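PDB 6LCJ: alpha-galactosidase from Thermus thermophilus, which probably hydrolyses terminal alpha-galactosidic linkages as a member of glycoside hydrolase family 36, and assembles as a hexamer. Local coordinates for residues 247-252 / 279-284; 235-240 / 275-280; 406-411 / 442-447; 165-170 / 357-362. One frame throughout, in Å; residues are numbered along the deposited sequence.

Contact 1: residues 247-252 / 279-284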
loop_
_atom_site.group_PDB
_atom_site.type_symbol
_atom_site.label_atom_id
_atom_site.label_comp_id
_atom_site.label_asym_id
_atom_site.label_seq_id
_atom_site.Cartn_x
_atom_site.Cartn_y
_atom_site.Cartn_z
ATOM N N GLN E 247 39.078 0.314 -8.517
ATOM C CA GLN E 247 39.089 -0.308 -9.838
ATOM C C GLN E 247 40.212 -1.323 -9.969
ATOM O O GLN E 247 40.015 -2.398 -10.544
ATOM C CB GLN E 247 39.220 0.758 -10.924
ATOM C CG GLN E 247 38.006 1.655 -11.066
ATOM C CD GLN E 247 38.390 3.115 -11.203
ATOM O OE1 GLN E 247 39.508 3.440 -11.621
ATOM N NE2 GLN E 247 37.469 4.007 -10.849
ATOM N N LYS E 248 41.393 -1.012 -9.441
ATOM C CA LYS E 248 42.511 -1.937 -9.584
ATOM C C LYS E 248 42.289 -3.218 -8.780
ATOM O O LYS E 248 42.588 -4.317 -9.266
ATOM C CB LYS E 248 43.817 -1.249 -9.179
ATOM C CG LYS E 248 45.046 -1.763 -9.924
ATOM C CD LYS E 248 45.498 -3.136 -9.387
ATOM C CE LYS E 248 46.309 -3.943 -10.406
ATOM N NZ LYS E 248 47.137 -5.015 -9.750
ATOM N N ARG E 249 41.779 -3.109 -7.547
ATOM C CA ARG E 249 41.634 -4.254 -6.646
ATOM C C ARG E 249 40.175 -4.474 -6.243
ATOM O O ARG E 249 39.831 -4.372 -5.058
ATOM C CB ARG E 249 42.507 -4.083 -5.408
ATOM C CG ARG E 249 44.011 -4.223 -5.662
ATOM C CD ARG E 249 44.354 -5.427 -6.566
ATOM N NE ARG E 249 44.208 -6.730 -5.907
ATOM C CZ ARG E 249 45.179 -7.350 -5.244
ATOM N NH1 ARG E 249 46.378 -6.787 -5.130
ATOM N NH2 ARG E 249 44.945 -8.535 -4.686
ATOM N N PRO E 250 39.298 -4.819 -7.200
ATOM C CA PRO E 250 37.893 -5.112 -6.844
ATOM C C PRO E 250 37.737 -6.242 -5.844
ATOM O O PRO E 250 36.747 -6.268 -5.104
ATOM C CB PRO E 250 37.269 -5.489 -8.198
ATOM C CG PRO E 250 38.425 -6.002 -8.987
ATOM C CD PRO E 250 39.542 -5.067 -8.630
ATOM N N ASP E 251 38.673 -7.196 -5.825
ATOM C CA ASP E 251 38.712 -8.253 -4.820
ATOM C C ASP E 251 39.058 -7.741 -3.421
ATOM O O ASP E 251 39.062 -8.535 -2.473
ATOM C CB ASP E 251 39.723 -9.324 -5.236
ATOM C CG ASP E 251 41.144 -8.790 -5.308
ATOM O OD1 ASP E 251 41.375 -7.784 -6.022
ATOM O OD2 ASP E 251 42.024 -9.377 -4.641
ATOM N N TRP E 252 39.363 -6.458 -3.265
ATOM C CA TRP E 252 39.605 -5.900 -1.940
ATOM C C TRP E 252 38.372 -5.240 -1.326
ATOM O O TRP E 252 38.375 -4.954 -0.122
ATOM C CB TRP E 252 40.747 -4.881 -1.992
ATOM C CG TRP E 252 42.125 -5.499 -2.031
ATOM C CD1 TRP E 252 42.432 -6.809 -2.240
ATOM C CD2 TRP E 252 43.373 -4.819 -1.843
ATOM N NE1 TRP E 252 43.794 -6.992 -2.191
ATOM C CE2 TRP E 252 44.396 -5.785 -1.952
ATOM C CE3 TRP E 252 43.724 -3.490 -1.595
ATOM C CZ2 TRP E 252 45.746 -5.465 -1.828
ATOM C CZ3 TRP E 252 45.064 -3.172 -1.470
ATOM C CH2 TRP E 252 46.060 -4.160 -1.586
ATOM N N ASN E 279 40.445 -9.634 4.682
ATOM C CA ASN E 279 41.372 -10.007 3.622
ATOM C C ASN E 279 42.786 -9.673 4.094
ATOM O O ASN E 279 43.135 -8.494 4.235
ATOM C CB ASN E 279 41.001 -9.265 2.339
ATOM C CG ASN E 279 41.892 -9.613 1.156
ATOM O OD1 ASN E 279 43.060 -9.948 1.304
ATOM N ND2 ASN E 279 41.330 -9.520 -0.035
ATOM N N GLU E 280 43.598 -10.715 4.340
ATOM C CA GLU E 280 44.945 -10.518 4.873
ATOM C C GLU E 280 45.754 -9.563 4.006
ATOM O O GLU E 280 46.570 -8.789 4.520
ATOM C CB GLU E 280 45.657 -11.872 5.015
ATOM C CG GLU E 280 47.160 -11.864 4.668
ATOM C CD GLU E 280 48.059 -11.390 5.821
ATOM O OE1 GLU E 280 47.549 -11.237 6.968
ATOM O OE2 GLU E 280 49.274 -11.157 5.569
ATOM N N GLU E 281 45.506 -9.567 2.700
ATOM C CA GLU E 281 46.224 -8.669 1.808
ATOM C C GLU E 281 45.877 -7.212 2.087
ATOM O O GLU E 281 46.739 -6.329 1.999
ATOM C CB GLU E 281 45.902 -9.026 0.367
ATOM C CG GLU E 281 46.943 -8.652 -0.637
ATOM C CD GLU E 281 46.711 -9.357 -1.962
ATOM O OE1 GLU E 281 46.053 -10.427 -1.953
ATOM O OE2 GLU E 281 47.184 -8.837 -3.003
ATOM N N VAL E 282 44.617 -6.939 2.428
ATOM C CA VAL E 282 44.203 -5.572 2.709
ATOM C C VAL E 282 44.813 -5.096 4.016
ATOM O O VAL E 282 45.334 -3.979 4.103
ATOM C CB VAL E 282 42.669 -5.480 2.733
ATOM C CG1 VAL E 282 42.208 -4.233 3.494
ATOM C CG2 VAL E 282 42.120 -5.515 1.317
ATOM N N VAL E 283 44.761 -5.937 5.049
ATOM C CA VAL E 283 45.403 -5.615 6.322
ATOM C C VAL E 283 46.889 -5.350 6.127
ATOM O O VAL E 283 47.460 -4.448 6.747
ATOM C CB VAL E 283 45.180 -6.752 7.328
ATOM C CG1 VAL E 283 45.871 -6.435 8.629
ATOM C CG2 VAL E 283 43.708 -6.982 7.526
ATOM N N GLU E 284 47.541 -6.156 5.288
ATOM C CA GLU E 284 48.958 -5.961 4.997
ATOM C C GLU E 284 49.195 -4.605 4.348
ATOM O O GLU E 284 50.154 -3.898 4.684
ATOM C CB GLU E 284 49.427 -7.095 4.087
ATOM C CG GLU E 284 50.906 -7.233 3.846
ATOM C CD GLU E 284 51.197 -8.451 2.964
ATOM O OE1 GLU E 284 51.032 -9.600 3.456
ATOM O OE2 GLU E 284 51.556 -8.260 1.777
HETATM O O HOH W 1 42.738 -10.402 -2.573
#

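Contact 2: residues 235-240 / 275-280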
loop_
_atom_site.group_PDB
_atom_site.type_symbol
_atom_site.label_atom_id
_atom_site.label_comp_id
_atom_site.label_asym_id
_atom_site.label_seq_id
_atom_site.Cartn_x
_atom_site.Cartn_y
_atom_site.Cartn_z
ATOM N N ALA E 235 42.347 7.415 6.534
ATOM C CA ALA E 235 41.112 6.628 6.639
ATOM C C ALA E 235 41.390 5.313 5.921
ATOM O O ALA E 235 40.922 5.098 4.794
ATOM C CB ALA E 235 39.904 7.351 6.039
ATOM N N PRO E 236 42.146 4.406 6.549
ATOM C CA PRO E 236 42.823 3.351 5.772
ATOM C C PRO E 236 41.895 2.340 5.099
ATOM O O PRO E 236 42.266 1.803 4.049
ATOM C CB PRO E 236 43.736 2.680 6.815
ATOM C CG PRO E 236 43.174 3.070 8.139
ATOM C CD PRO E 236 42.540 4.404 7.970
ATOM N N PHE E 237 40.708 2.062 5.643
ATOM C CA PHE E 237 39.823 1.049 5.079
ATOM C C PHE E 237 38.648 1.638 4.309
ATOM O O PHE E 237 37.663 0.929 4.056
ATOM C CB PHE E 237 39.308 0.128 6.176
ATOM C CG PHE E 237 40.392 -0.593 6.887
ATOM C CD1 PHE E 237 40.900 -1.779 6.387
ATOM C CD2 PHE E 237 40.914 -0.086 8.066
ATOM C CE1 PHE E 237 41.908 -2.449 7.059
ATOM C CE2 PHE E 237 41.909 -0.735 8.720
ATOM C CZ PHE E 237 42.408 -1.922 8.236
ATOM N N LEU E 238 38.746 2.896 3.899
ATOM C CA LEU E 238 37.668 3.594 3.229
ATOM C C LEU E 238 38.071 3.893 1.796
ATOM O O LEU E 238 39.220 4.251 1.527
ATOM C CB LEU E 238 37.336 4.889 3.968
ATOM C CG LEU E 238 35.899 5.391 3.976
ATOM C CD1 LEU E 238 35.026 4.453 4.745
ATOM C CD2 LEU E 238 35.886 6.755 4.597
ATOM N N VAL E 239 37.115 3.782 0.881
ATOM C CA VAL E 239 37.389 3.955 -0.537
ATOM C C VAL E 239 36.100 4.412 -1.210
ATOM O O VAL E 239 35.005 4.172 -0.701
ATOM C CB VAL E 239 37.937 2.629 -1.110
ATOM C CG1 VAL E 239 36.826 1.610 -1.288
ATOM C CG2 VAL E 239 38.670 2.856 -2.376
ATOM N N THR E 240 36.224 5.118 -2.324
ATOM C CA THR E 240 35.055 5.504 -3.113
ATOM C C THR E 240 35.107 4.843 -4.490
ATOM O O THR E 240 36.117 4.261 -4.890
ATOM C CB THR E 240 34.954 7.029 -3.276
ATOM O OG1 THR E 240 36.137 7.524 -3.917
ATOM C CG2 THR E 240 34.800 7.703 -1.935
ATOM N N LEU E 275 37.168 -1.317 2.454
ATOM C CA LEU E 275 38.078 -2.404 2.140
ATOM C C LEU E 275 37.890 -3.505 3.170
ATOM O O LEU E 275 37.599 -3.235 4.336
ATOM C CB LEU E 275 39.527 -1.921 2.122
ATOM C CG LEU E 275 39.816 -0.827 1.094
ATOM C CD1 LEU E 275 41.209 -0.258 1.319
ATOM C CD2 LEU E 275 39.643 -1.320 -0.342
ATOM N N ASP E 276 38.040 -4.752 2.725
ATOM C CA ASP E 276 37.679 -5.911 3.539
ATOM C C ASP E 276 38.807 -6.206 4.514
ATOM O O ASP E 276 39.848 -6.737 4.128
ATOM C CB ASP E 276 37.385 -7.108 2.638
ATOM C CG ASP E 276 37.061 -8.376 3.409
ATOM O OD1 ASP E 276 36.996 -8.359 4.659
ATOM O OD2 ASP E 276 36.846 -9.410 2.741
ATOM N N ALA E 277 38.592 -5.883 5.788
ATOM C CA ALA E 277 39.611 -6.116 6.798
ATOM C C ALA E 277 39.759 -7.593 7.151
ATOM O O ALA E 277 40.631 -7.940 7.957
ATOM C CB ALA E 277 39.291 -5.283 8.049
ATOM N N GLY E 278 38.914 -8.467 6.606
ATOM C CA GLY E 278 39.168 -9.889 6.726
ATOM C C GLY E 278 40.114 -10.439 5.687
ATOM O O GLY E 278 40.541 -11.588 5.795
ATOM N N ASN E 279 40.445 -9.634 4.682
ATOM C CA ASN E 279 41.372 -10.007 3.622
ATOM C C ASN E 279 42.786 -9.673 4.094
ATOM O O ASN E 279 43.135 -8.494 4.235
ATOM C CB ASN E 279 41.001 -9.265 2.339
ATOM C CG ASN E 279 41.892 -9.613 1.156
ATOM O OD1 ASN E 279 43.060 -9.948 1.304
ATOM N ND2 ASN E 279 41.330 -9.520 -0.035
ATOM N N GLU E 280 43.598 -10.715 4.340
ATOM C CA GLU E 280 44.945 -10.518 4.873
ATOM C C GLU E 280 45.754 -9.563 4.006
ATOM O O GLU E 280 46.570 -8.789 4.520
ATOM C CB GLU E 280 45.657 -11.872 5.015
ATOM C CG GLU E 280 47.160 -11.864 4.668
ATOM C CD GLU E 280 48.059 -11.390 5.821
ATOM O OE1 GLU E 280 47.549 -11.237 6.968
ATOM O OE2 GLU E 280 49.274 -11.157 5.569
#

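Contact 3: residues 406-411 / 442-447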
loop_
_atom_site.group_PDB
_atom_site.type_symbol
_atom_site.label_atom_id
_atom_site.label_comp_id
_atom_site.label_asym_id
_atom_site.label_seq_id
_atom_site.Cartn_x
_atom_site.Cartn_y
_atom_site.Cartn_z
ATOM N N PHE E 406 39.510 28.508 20.871
ATOM C CA PHE E 406 39.754 29.773 21.547
ATOM C C PHE E 406 39.444 30.974 20.676
ATOM O O PHE E 406 39.088 32.026 21.195
ATOM C CB PHE E 406 41.211 29.862 22.016
ATOM C CG PHE E 406 41.571 28.824 23.026
ATOM C CD1 PHE E 406 42.024 27.575 22.616
ATOM C CD2 PHE E 406 41.425 29.081 24.381
ATOM C CE1 PHE E 406 42.337 26.611 23.535
ATOM C CE2 PHE E 406 41.741 28.127 25.311
ATOM C CZ PHE E 406 42.203 26.886 24.899
ATOM N N ARG E 407 39.550 30.836 19.367
ATOM C CA ARG E 407 39.231 31.938 18.485
ATOM C C ARG E 407 37.756 32.311 18.582
ATOM O O ARG E 407 36.895 31.503 18.940
ATOM C CB ARG E 407 39.589 31.571 17.050
ATOM C CG ARG E 407 38.811 30.402 16.496
ATOM C CD ARG E 407 39.411 30.014 15.157
ATOM N NE ARG E 407 38.446 29.445 14.231
ATOM C CZ ARG E 407 38.382 28.157 13.914
ATOM N NH1 ARG E 407 39.219 27.279 14.465
ATOM N NH2 ARG E 407 37.474 27.748 13.042
ATOM N N THR E 408 37.477 33.567 18.286
ATOM C CA THR E 408 36.128 33.985 17.987
ATOM C C THR E 408 35.959 34.331 16.516
ATOM O O THR E 408 34.824 34.430 16.044
ATOM C CB THR E 408 35.744 35.173 18.878
ATOM O OG1 THR E 408 36.854 36.068 18.990
ATOM C CG2 THR E 408 35.382 34.679 20.267
ATOM N N ARG E 409 37.050 34.489 15.777
ATOM C CA ARG E 409 36.968 34.663 14.336
ATOM C C ARG E 409 36.758 33.305 13.687
ATOM O O ARG E 409 37.325 32.298 14.128
ATOM C CB ARG E 409 38.235 35.330 13.799
ATOM C CG ARG E 409 38.465 36.705 14.438
ATOM C CD ARG E 409 39.758 37.396 14.007
ATOM N NE ARG E 409 39.692 37.847 12.627
ATOM C CZ ARG E 409 40.639 37.605 11.731
ATOM N NH1 ARG E 409 41.719 36.933 12.101
ATOM N NH2 ARG E 409 40.513 38.028 10.474
ATOM N N PHE E 410 35.919 33.279 12.651
ATOM C CA PHE E 410 35.623 32.050 11.919
ATOM C C PHE E 410 35.101 30.973 12.862
ATOM O O PHE E 410 35.560 29.830 12.854
ATOM C CB PHE E 410 36.853 31.576 11.152
ATOM C CG PHE E 410 37.422 32.635 10.267
ATOM C CD1 PHE E 410 36.669 33.139 9.205
ATOM C CD2 PHE E 410 38.678 33.172 10.521
ATOM C CE1 PHE E 410 37.168 34.141 8.392
ATOM C CE2 PHE E 410 39.189 34.177 9.711
ATOM C CZ PHE E 410 38.433 34.659 8.642
ATOM N N ASN E 411 34.137 31.366 13.697
ATOM C CA ASN E 411 33.601 30.501 14.739
ATOM C C ASN E 411 32.294 31.123 15.201
ATOM O O ASN E 411 32.225 32.334 15.378
ATOM C CB ASN E 411 34.607 30.351 15.895
ATOM C CG ASN E 411 34.133 29.392 16.964
ATOM O OD1 ASN E 411 33.101 28.746 16.803
ATOM N ND2 ASN E 411 34.877 29.308 18.081
ATOM N N PRO E 442 44.946 38.930 20.695
ATOM C CA PRO E 442 45.950 38.820 21.785
ATOM C C PRO E 442 45.431 38.195 23.072
ATOM O O PRO E 442 46.112 37.359 23.676
ATOM C CB PRO E 442 46.369 40.279 22.007
ATOM C CG PRO E 442 46.186 40.911 20.665
ATOM C CD PRO E 442 44.992 40.242 20.025
ATOM N N GLU E 443 44.258 38.615 23.530
ATOM C CA GLU E 443 43.589 37.971 24.652
ATOM C C GLU E 443 43.477 36.460 24.448
ATOM O O GLU E 443 43.661 35.691 25.399
ATOM C CB GLU E 443 42.206 38.594 24.818
ATOM C CG GLU E 443 41.313 37.891 25.800
ATOM C CD GLU E 443 40.312 36.922 25.152
ATOM O OE1 GLU E 443 39.790 37.214 24.029
ATOM O OE2 GLU E 443 40.064 35.863 25.778
ATOM N N GLU E 444 43.168 36.018 23.220
ATOM C CA GLU E 444 42.977 34.596 22.934
ATOM C C GLU E 444 44.298 33.837 22.887
ATOM O O GLU E 444 44.366 32.686 23.331
ATOM C CB GLU E 444 42.198 34.450 21.624
ATOM C CG GLU E 444 40.789 35.062 21.731
ATOM C CD GLU E 444 40.058 35.217 20.401
ATOM O OE1 GLU E 444 40.692 35.135 19.332
ATOM O OE2 GLU E 444 38.830 35.437 20.433
ATOM N N LYS E 445 45.357 34.472 22.385
ATOM C CA LYS E 445 46.680 33.859 22.399
ATOM C C LYS E 445 47.120 33.535 23.813
ATOM O O LYS E 445 47.665 32.453 24.074
ATOM C CB LYS E 445 47.695 34.794 21.750
ATOM C CG LYS E 445 47.558 34.890 20.262
ATOM C CD LYS E 445 48.775 35.535 19.623
ATOM C CE LYS E 445 48.365 36.222 18.340
ATOM N NZ LYS E 445 49.141 35.680 17.207
ATOM N N GLY E 446 46.924 34.484 24.735
ATOM C CA GLY E 446 47.301 34.248 26.115
ATOM C C GLY E 446 46.499 33.130 26.739
ATOM O O GLY E 446 47.033 32.321 27.501
ATOM N N ARG E 447 45.209 33.055 26.416
ATOM C CA ARG E 447 44.396 31.977 26.960
ATOM C C ARG E 447 44.856 30.625 26.446
ATOM O O ARG E 447 44.913 29.661 27.215
ATOM C CB ARG E 447 42.929 32.214 26.649
ATOM C CG ARG E 447 42.278 32.998 27.750
ATOM C CD ARG E 447 40.914 33.447 27.383
ATOM N NE ARG E 447 39.966 32.347 27.353
ATOM C CZ ARG E 447 39.296 31.986 26.271
ATOM N NH1 ARG E 447 39.480 32.646 25.127
ATOM N NH2 ARG E 447 38.445 30.966 26.334
#

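Contact 4: residues 165-170 / 357-362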
loop_
_atom_site.group_PDB
_atom_site.type_symbol
_atom_site.label_atom_id
_atom_site.label_comp_id
_atom_site.label_asym_id
_atom_site.label_seq_id
_atom_site.Cartn_x
_atom_site.Cartn_y
_atom_site.Cartn_z
ATOM N N SER E 165 45.079 20.482 11.879
ATOM C CA SER E 165 44.651 21.388 10.817
ATOM C C SER E 165 43.159 21.317 10.504
ATOM O O SER E 165 42.655 22.193 9.788
ATOM C CB SER E 165 45.428 21.113 9.520
ATOM O OG SER E 165 45.242 19.780 9.057
ATOM N N TRP E 166 42.436 20.316 11.008
ATOM C CA TRP E 166 41.126 20.024 10.435
ATOM C C TRP E 166 40.119 21.134 10.723
ATOM O O TRP E 166 39.417 21.605 9.817
ATOM C CB TRP E 166 40.602 18.673 10.941
ATOM C CG TRP E 166 39.230 18.385 10.395
ATOM C CD1 TRP E 166 38.057 18.357 11.097
ATOM C CD2 TRP E 166 38.877 18.142 9.018
ATOM N NE1 TRP E 166 37.008 18.089 10.250
ATOM C CE2 TRP E 166 37.480 17.953 8.973
ATOM C CE3 TRP E 166 39.605 18.064 7.829
ATOM C CZ2 TRP E 166 36.800 17.685 7.788
ATOM C CZ3 TRP E 166 38.924 17.804 6.652
ATOM C CH2 TRP E 166 37.542 17.617 6.638
ATOM N N TYR E 167 40.029 21.575 11.976
ATOM C CA TYR E 167 38.930 22.436 12.381
ATOM C C TYR E 167 39.199 23.910 12.145
ATOM O O TYR E 167 38.546 24.751 12.760
ATOM C CB TYR E 167 38.592 22.186 13.841
ATOM C CG TYR E 167 38.117 20.796 14.076
ATOM C CD1 TYR E 167 36.787 20.448 13.831
ATOM C CD2 TYR E 167 38.995 19.812 14.514
ATOM C CE1 TYR E 167 36.343 19.169 14.051
ATOM C CE2 TYR E 167 38.557 18.529 14.732
ATOM C CZ TYR E 167 37.230 18.223 14.512
ATOM O OH TYR E 167 36.793 16.953 14.744
ATOM N N SER E 168 40.129 24.244 11.268
ATOM C CA SER E 168 40.240 25.615 10.797
ATOM C C SER E 168 40.280 25.640 9.270
ATOM O O SER E 168 39.557 26.416 8.643
ATOM C CB SER E 168 41.476 26.294 11.398
ATOM O OG SER E 168 42.587 25.415 11.367
ATOM N N PHE E 169 41.094 24.783 8.656
ATOM C CA PHE E 169 41.221 24.799 7.203
ATOM C C PHE E 169 40.441 23.698 6.496
ATOM O O PHE E 169 40.231 23.802 5.285
ATOM C CB PHE E 169 42.692 24.692 6.803
ATOM C CG PHE E 169 43.552 25.759 7.401
ATOM C CD1 PHE E 169 43.444 27.070 6.970
ATOM C CD2 PHE E 169 44.472 25.451 8.386
ATOM C CE1 PHE E 169 44.239 28.057 7.510
ATOM C CE2 PHE E 169 45.275 26.435 8.943
ATOM C CZ PHE E 169 45.160 27.741 8.509
ATOM N N TYR E 170 40.009 22.663 7.214
ATOM C CA TYR E 170 39.331 21.493 6.636
ATOM C C TYR E 170 40.213 20.958 5.509
ATOM O O TYR E 170 41.429 20.814 5.728
ATOM C CB TYR E 170 37.900 21.876 6.269
ATOM C CG TYR E 170 37.077 22.071 7.524
ATOM C CD1 TYR E 170 36.426 20.997 8.117
ATOM C CD2 TYR E 170 37.019 23.308 8.168
ATOM C CE1 TYR E 170 35.697 21.150 9.284
ATOM C CE2 TYR E 170 36.292 23.473 9.355
ATOM C CZ TYR E 170 35.632 22.380 9.903
ATOM O OH TYR E 170 34.895 22.482 11.070
ATOM N N PRO E 357 30.983 12.668 18.499
ATOM C CA PRO E 357 30.937 13.376 17.217
ATOM C C PRO E 357 31.968 14.480 17.133
ATOM O O PRO E 357 32.448 14.994 18.150
ATOM C CB PRO E 357 29.520 13.958 17.193
ATOM C CG PRO E 357 28.732 13.088 18.091
ATOM C CD PRO E 357 29.669 12.644 19.169
ATOM N N ASP E 358 32.326 14.836 15.908
ATOM C CA ASP E 358 33.166 15.998 15.676
ATOM C C ASP E 358 32.604 17.228 16.379
ATOM O O ASP E 358 31.396 17.492 16.353
ATOM C CB ASP E 358 33.249 16.281 14.180
ATOM C CG ASP E 358 34.078 15.282 13.447
ATOM O OD1 ASP E 358 34.644 14.355 14.097
ATOM O OD2 ASP E 358 34.167 15.438 12.210
ATOM N N VAL E 359 33.492 18.004 16.980
ATOM C CA VAL E 359 33.112 19.368 17.299
ATOM C C VAL E 359 32.961 20.113 15.982
ATOM O O VAL E 359 33.352 19.632 14.916
ATOM C CB VAL E 359 34.129 20.065 18.219
ATOM C CG1 VAL E 359 34.161 19.382 19.584
ATOM C CG2 VAL E 359 35.501 20.085 17.558
ATOM N N ALA E 360 32.368 21.282 16.048
ATOM C CA ALA E 360 32.237 22.159 14.898
ATOM C C ALA E 360 32.245 23.567 15.453
ATOM O O ALA E 360 32.109 23.757 16.671
ATOM C CB ALA E 360 30.949 21.861 14.113
ATOM N N PRO E 361 32.412 24.600 14.590
ATOM C CA PRO E 361 32.396 25.980 15.086
ATOM C C PRO E 361 30.977 26.511 15.316
ATOM O O PRO E 361 30.644 27.633 14.938
ATOM C CB PRO E 361 33.142 26.747 13.989
ATOM C CG PRO E 361 33.062 25.905 12.756
ATOM C CD PRO E 361 32.513 24.552 13.119
ATOM N N TYR E 362 30.127 25.683 15.917
ATOM C CA TYR E 362 28.737 26.049 16.168
ATOM C C TYR E 362 28.140 25.063 17.159
ATOM O O TYR E 362 28.650 23.953 17.350
ATOM C CB TYR E 362 27.889 26.110 14.882
ATOM C CG TYR E 362 28.004 24.943 13.938
ATOM C CD1 TYR E 362 27.317 23.749 14.171
ATOM C CD2 TYR E 362 28.782 25.036 12.790
ATOM C CE1 TYR E 362 27.422 22.678 13.282
ATOM C CE2 TYR E 362 28.885 23.983 11.897
ATOM C CZ TYR E 362 28.209 22.805 12.141
ATOM O OH TYR E 362 28.340 21.757 11.241
#

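Contact 1: residues 247-252 / 279-284
Leaving helix 244-248, the chain turns through a short 3-10 segment and passes the first turn of helix 280-296, bringing the CA atoms of Trp252 and Val282 within 6.5 Å. Arg249, bent at chi2 and chi3, folds its guanidinium back between two carboxylates. Side-on, NE and NH2 each take one oxygen of Asp251 on its syn lone pair, and the bond from Arg249 NE to Asp251 OD1 (3.0 Å) is nearly straight at 170°. End-on, Arg249 NH1 and NH2 converge on Glu281 OE2, with NH2 the nearer at 2.8 Å; both lie above the carboxylate plane, which is turned 68° from the guanidinium. An alanine here would remove all four bonds and the methylene over the indole, and would probably leave the two acids (Asp251 OD2 and Glu281 OE1, 5.0 Å apart) less well compensated and the join looser. A water bridges the same acids, donating to Asp251 OD2 and weakly to Glu281 OE1, and accepts from Asn279 ND2. Behind stands the Trp252 indole. Val282 CG2 sits over one face, 3.6 Å from the five-membered ring centroid in a CH-pi contact, while Arg249 CG covers the opposite face. Phe14 of a second subunit makes a cation-pi contact with Arg249. Asn279 OD1 accepts from Glu281 N (2.8 Å), a side-chain N-cap; the whole is a salt-bridge network at the start of a TIM-barrel helix.

Contact 2: residues 235-240 / 275-280
Within the excursion that a TIM barrel makes between strand 229-234 and helix 280-296, these segments meet at the end of a small antiparallel sheet. One backbone bond joins them: Leu275 N donates to Phe237 O at 2.8 Å, nearly straight at 167°, though the donor stands 40° above the carbonyl plane. It carries on the pairing in which Val239 bonds to Tyr273 of strand 270-274, and comes where the chain leaves a type I turn from Ala235 to Leu238.

The van der Waals contacts spread from Leu275. Its CG lies anti to the carbonyl carbon, and the two methyls part: Leu275 CD1 lies against the carbonyl oxygen of Pro236 (3.6 Å), while CD2 lies 4.2 Å from Val239 CG1, the two side chains crossing at about a right angle. On the other flank, Ala277 CB meets the Phe237 ring obliquely, 4.0 Å from CE1. Ala286 and Met324, from the two following barrel helices, also pack on that ring, so the join is buried.

A further polar interaction is local and shapes the approach to helix 280-296. A type I turn runs from Asp276 to Asn279, and inside it Asp276 forms an Asx turn, its OD1 accepting from Gly278 N at 2.7 Å.

Contact 3: residues 406-411 / 442-447
In this TIM-barrel enzyme, the loop following the seventh strand, 398-400, leans here on helix 442-453, which follows the eighth. Glu444 carries the join. Its CG is anti to the carbonyl carbon and the chain runs extended beyond it, passing Phe406 O, with Glu444 CG 3.5 Å from that oxygen, to set the carboxylate against the loop. Thr408 meets it with OG1 in the crowded position between backbone N and carbonyl carbon (chi1 40°), and donates to the syn lone pair of Glu444 OE2. The other carboxylate oxygen, OE1, accepts from Leu441 N just before the helix, so the buried acid is held at both tips. Thr408 OG1 in turn accepts from Arg409 NE of a third subunit, which ties this bond to a subunit interface.

Arg407 turns the other way: its CB points away from the helix, and NE and NH2 converge on Phe410 O, NH2 at 2.8 Å, bracing the loop from within. One helical turn beyond Glu444, Arg447 bends at chi3 (72°) and brings its guanidinium back beside Phe406. The two planes are 62° apart, so this is no parallel stack: Phe406 CD2 comes over a guanidinium face, 4.0 Å from Arg447 NH2.

Contact 4: residues 165-170 / 357-362
Both segments follow parallel strands of the TIM barrel, 161-164 and 352-354, and so meet at the C-terminal mouth, where enzymes of this fold hold their active site. Tyr167 is the centrepiece, its CG anti to the carbonyl carbon so that the ring reaches across to the loop. Val359 CG2 lies over one face in a CH-pi contact, 4.0 Å from the centroid of the Tyr167 ring and 21° off the normal, with the two side chains crossing at about a right angle. Trp166 CD1 covers the opposite face, over its centre, so the phenol is clamped on both sides. At the rim, Tyr167 CE1 comes 3.1 Å from Val359 O.

Asp358 stands off the tip of the phenol, its carboxylate turned 85° from the ring. Asp358 CG lies 3.4 Å from Tyr167 OH, but the main polar partner of this acid is Arg354, which forms a salt bridge to OD1; the phenol makes a weak hydrogen bond to Asp402. A leucine at Tyr167 would lack the flat ring between Trp166 and Val359 and the hydroxyl with its weak bond to Asp402, and would probably let these groups shift at the mouth.

Further along, Tyr170, the first residue past the helix, with positive phi, lays its ring across the carbonyl oxygen of Trp166. It meets Pro361 tip to tip, with Tyr170 OH 3.8 Å from Pro361 CD.

In the fold
The four contacts form two groups. Contacts 1 and 2 have centres 7 Å apart and share Asn279 and Glu280; Trp252 O receives a probable hydrogen bond from Asp276 N (2.9 Å), tying the 3-10 segment of contact 1 to the loop of contact 2. Contacts 3 and 4, with centres 15 Å apart, are joined by Arg407 NH1, which probably hydrogen-bonds to Tyr167 O at 3.1 Å; both also touch the third subunit, whereas contact 1, and contact 2 through Asn279, reach the second. Contact 4 lies at the barrel mouth, where the active site of a TIM-barrel glycosidase is expected. Contact 2 comes within about 11 Å of it between nearest atoms, and contacts 1 and 3 are farthest apart, with centres about 45 Å from each other.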